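Local coordinates for protein 2-hydroxyhepta-2,4-diene-1, 7-dioateisomerase (Mycobacterium abscessus, PDB 3R6O) that probably isomerises 2-hydroxyhepta-2,4-diene-1,7-dioate, as a magnesium-binding enzyme of the fumarylacetoacetate hydrolase (FAH) family, at residues A[65-70]-A[224-229]. Residues are numbered along the deposited sequence; the frame is centred on the assembly and turned at random.
Sequences ELIALL and PWLFTT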
ATOM      1  N   GLU A  65      13.603 -10.349  -1.990  1.00 51.83           N
ATOM      2  CA  GLU A  65      14.042 -11.718  -2.323  1.00 54.61           C
ATOM      3  C   GLU A  65      15.241 -12.224  -1.500  1.00 53.99           C
ATOM      4  O   GLU A  65      15.405 -13.451  -1.305  1.00 56.17           O
ATOM      5  CB  GLU A  65      14.354 -11.833  -3.820  1.00 57.51           C
ATOM      6  N   LEU A  66      16.099 -11.298  -1.073  1.00 50.92           N
ATOM      7  CA  LEU A  66      17.155 -11.587  -0.089  1.00 49.78           C
ATOM      8  C   LEU A  66      16.576 -11.686   1.338  1.00 48.17           C
ATOM      9  O   LEU A  66      17.089 -12.454   2.147  1.00 49.08           O
ATOM     10  CB  LEU A  66      18.261 -10.521  -0.135  1.00 48.09           C
ATOM     11  CG  LEU A  66      19.174 -10.354   1.091  1.00 46.02           C
ATOM     12  CD1 LEU A  66      20.256 -11.419   1.094  1.00 47.24           C
ATOM     13  CD2 LEU A  66      19.796  -8.943   1.161  1.00 41.89           C
ATOM     14  N   ILE A  67      15.539 -10.906   1.659  1.00 46.18           N
ATOM     15  CA  ILE A  67      14.860 -11.070   2.954  1.00 46.09           C
ATOM     16  C   ILE A  67      14.382 -12.502   3.153  1.00 49.33           C
ATOM     17  O   ILE A  67      14.612 -13.101   4.215  1.00 49.72           O
ATOM     18  CB  ILE A  67      13.610 -10.156   3.119  1.00 44.96           C
ATOM     19  CG1 ILE A  67      13.984  -8.684   3.163  1.00 40.88           C
ATOM     20  CG2 ILE A  67      12.886 -10.486   4.398  1.00 45.48           C
ATOM     21  CD1 ILE A  67      15.188  -8.404   4.000  1.00 41.25           C
ATOM     22  N   ALA A  68      13.736 -13.050   2.118  1.00 51.85           N
ATOM     23  CA  ALA A  68      13.103 -14.360   2.193  1.00 55.11           C
ATOM     24  C   ALA A  68      14.107 -15.516   2.270  1.00 58.02           C
ATOM     25  O   ALA A  68      13.721 -16.648   2.576  1.00 61.27           O
ATOM     26  CB  ALA A  68      12.166 -14.560   0.985  1.00 57.54           C
ATOM     27  N   LEU A  69      15.378 -15.237   1.971  1.00 57.64           N
ATOM     28  CA  LEU A  69      16.447 -16.238   2.006  1.00 59.97           C
ATOM     29  C   LEU A  69      17.479 -16.028   3.131  1.00 58.76           C
ATOM     30  O   LEU A  69      18.419 -16.813   3.259  1.00 61.00           O
ATOM     31  CB  LEU A  69      17.173 -16.248   0.656  1.00 62.20           C
ATOM     32  N   LEU A  70      17.294 -14.990   3.955  1.00 55.34           N
ATOM     33  CA  LEU A  70      18.228 -14.668   5.053  1.00 54.19           C
ATOM     34  C   LEU A  70      18.483 -15.759   6.112  1.00 56.62           C
ATOM     35  O   LEU A  70      19.606 -15.874   6.588  1.00 57.39           O
ATOM     36  CB  LEU A  70      17.800 -13.372   5.786  1.00 50.68           C
ATOM     37  CG  LEU A  70      18.395 -12.050   5.279  1.00 48.22           C
ATOM     38  CD1 LEU A  70      17.993 -10.896   6.181  1.00 45.34           C
ATOM     39  CD2 LEU A  70      19.924 -12.126   5.158  1.00 48.27           C
ATOM     40  N   PRO A 224      19.692   3.595   8.580  1.00 24.19           N
ATOM     41  CA  PRO A 224      20.543   3.163   7.463  1.00 24.84           C
ATOM     42  C   PRO A 224      20.674   1.659   7.199  1.00 25.35           C
ATOM     43  O   PRO A 224      21.254   1.280   6.171  1.00 25.91           O
ATOM     44  CB  PRO A 224      21.919   3.758   7.825  1.00 25.54           C
ATOM     45  CG  PRO A 224      21.899   3.914   9.307  1.00 25.45           C
ATOM     46  CD  PRO A 224      20.453   4.232   9.660  1.00 24.49           C
ATOM     47  N   TRP A 225      20.188   0.805   8.095  1.00 25.27           N
ATOM     48  CA  TRP A 225      20.319  -0.616   7.838  1.00 25.83           C
ATOM     49  C   TRP A 225      19.208  -1.453   8.400  1.00 25.43           C
ATOM     50  O   TRP A 225      18.488  -1.036   9.306  1.00 24.87           O
ATOM     51  CB  TRP A 225      21.706  -1.122   8.311  1.00 26.92           C
ATOM     52  CG  TRP A 225      22.044  -0.875   9.760  1.00 27.07           C
ATOM     53  CD1 TRP A 225      21.488  -1.489  10.837  1.00 26.98           C
ATOM     54  CD2 TRP A 225      23.054   0.008  10.285  1.00 27.90           C
ATOM     55  NE1 TRP A 225      22.040  -1.016  11.995  1.00 27.26           N
ATOM     56  CE2 TRP A 225      23.016  -0.110  11.690  1.00 27.55           C
ATOM     57  CE3 TRP A 225      23.970   0.896   9.705  1.00 27.78           C
ATOM     58  CZ2 TRP A 225      23.856   0.622  12.531  1.00 28.67           C
ATOM     59  CZ3 TRP A 225      24.809   1.615  10.523  1.00 29.01           C
ATOM     60  CH2 TRP A 225      24.753   1.476  11.932  1.00 30.12           C
ATOM     61  N   LEU A 226      19.033  -2.626   7.807  1.00 25.77           N
ATOM     62  CA  LEU A 226      18.214  -3.673   8.389  1.00 25.69           C
ATOM     63  C   LEU A 226      19.026  -4.424   9.410  1.00 26.53           C
ATOM     64  O   LEU A 226      19.985  -5.108   9.066  1.00 27.45           O
ATOM     65  CB  LEU A 226      17.711  -4.632   7.317  1.00 25.79           C
ATOM     66  CG  LEU A 226      16.900  -5.840   7.771  1.00 25.84           C
ATOM     67  CD1 LEU A 226      15.566  -5.396   8.317  1.00 24.90           C
ATOM     68  CD2 LEU A 226      16.659  -6.805   6.575  1.00 26.16           C
ATOM     69  N   PHE A 227      18.636  -4.310  10.672  1.00 26.32           N
ATOM     70  CA  PHE A 227      19.324  -5.016  11.761  1.00 27.17           C
ATOM     71  C   PHE A 227      18.599  -6.335  11.889  1.00 27.36           C
ATOM     72  O   PHE A 227      17.418  -6.364  12.291  1.00 26.73           O
ATOM     73  CB  PHE A 227      19.226  -4.165  13.036  1.00 26.90           C
ATOM     74  CG  PHE A 227      19.799  -4.809  14.264  1.00 28.17           C
ATOM     75  CD1 PHE A 227      21.166  -4.803  14.500  1.00 30.11           C
ATOM     76  CD2 PHE A 227      18.973  -5.384  15.213  1.00 30.15           C
ATOM     77  CE1 PHE A 227      21.699  -5.384  15.644  1.00 34.62           C
ATOM     78  CE2 PHE A 227      19.500  -5.952  16.363  1.00 30.43           C
ATOM     79  CZ  PHE A 227      20.849  -5.959  16.582  1.00 32.89           C
ATOM     80  N   THR A 228      19.225  -7.420  11.458  1.00 28.26           N
ATOM     81  CA  THR A 228      18.510  -8.695  11.381  1.00 28.48           C
ATOM     82  C   THR A 228      18.295  -9.368  12.741  1.00 28.91           C
ATOM     83  O   THR A 228      18.985  -9.098  13.733  1.00 29.37           O
ATOM     84  CB  THR A 228      19.186  -9.709  10.449  1.00 29.40           C
ATOM     85  OG1 THR A 228      20.424 -10.115  11.040  1.00 30.56           O
ATOM     86  CG2 THR A 228      19.404  -9.081   9.057  1.00 29.10           C
ATOM     87  N   THR A 229      17.302 -10.248  12.757  1.00 28.80           N
ATOM     88  CA  THR A 229      16.942 -10.984  13.971  1.00 29.26           C
ATOM     89  C   THR A 229      17.939 -12.070  14.292  1.00 30.62           C
ATOM     90  O   THR A 229      18.105 -12.463  15.459  1.00 31.69           O
ATOM     91  CB  THR A 229      15.523 -11.550  13.847  1.00 28.75           C
ATOM     92  OG1 THR A 229      15.404 -12.268  12.604  1.00 29.36           O
ATOM     93  CG2 THR A 229      14.528 -10.425  13.816  1.00 27.55           C
TER
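In L226, CG lies opposite the backbone N (chi1 177°), and CD2 reaches I67. In I67, chi1 (-66°) sets CG1 beside the backbone N, and the turn about CB-CG1 (chi2 -43°) brings CD1 up to L226. The two methyl ends meet, with I67 CD1 3.4 Å from L226 CD2. That is tighter than usual for two carbons, and the side chains run at a slant to one another. L70 makes the second touch. Its CD1 lies 3.7 Å from T228 CG2 and, more loosely, 4.3 Å from L226 CD2. T228 meets the leucine with its methyl alone. Its hydroxyl OG1 is hydrogen-bonded to the backbone N of L24, so the polar end is satisfied away from this apolar patch. All four touching residues are buried, but the interface is small, about 115 Å² over both sides.

A type I turn from I67 to L70 brings the two apolar side chains to the same strand. L70 N is hydrogen-bonded to I67 O at 3.3 Å within it. The backbones stay well apart; the closest CA atoms, of L70 and T228, are separated by 8.7 Å. L226 and T228 both point toward 65-70, as alternate residues of a strand do. L70 and T228 also touch I26 of strand 25-28; I67 touches A182 and L226 touches M185, both of strand 181-192. This is apolar helix-to-sheet packing: the turn joining helices 63-67 and 70-79 lies against strand 226-228, which runs between strands 25-28 and 181-192 in the large mixed sheet.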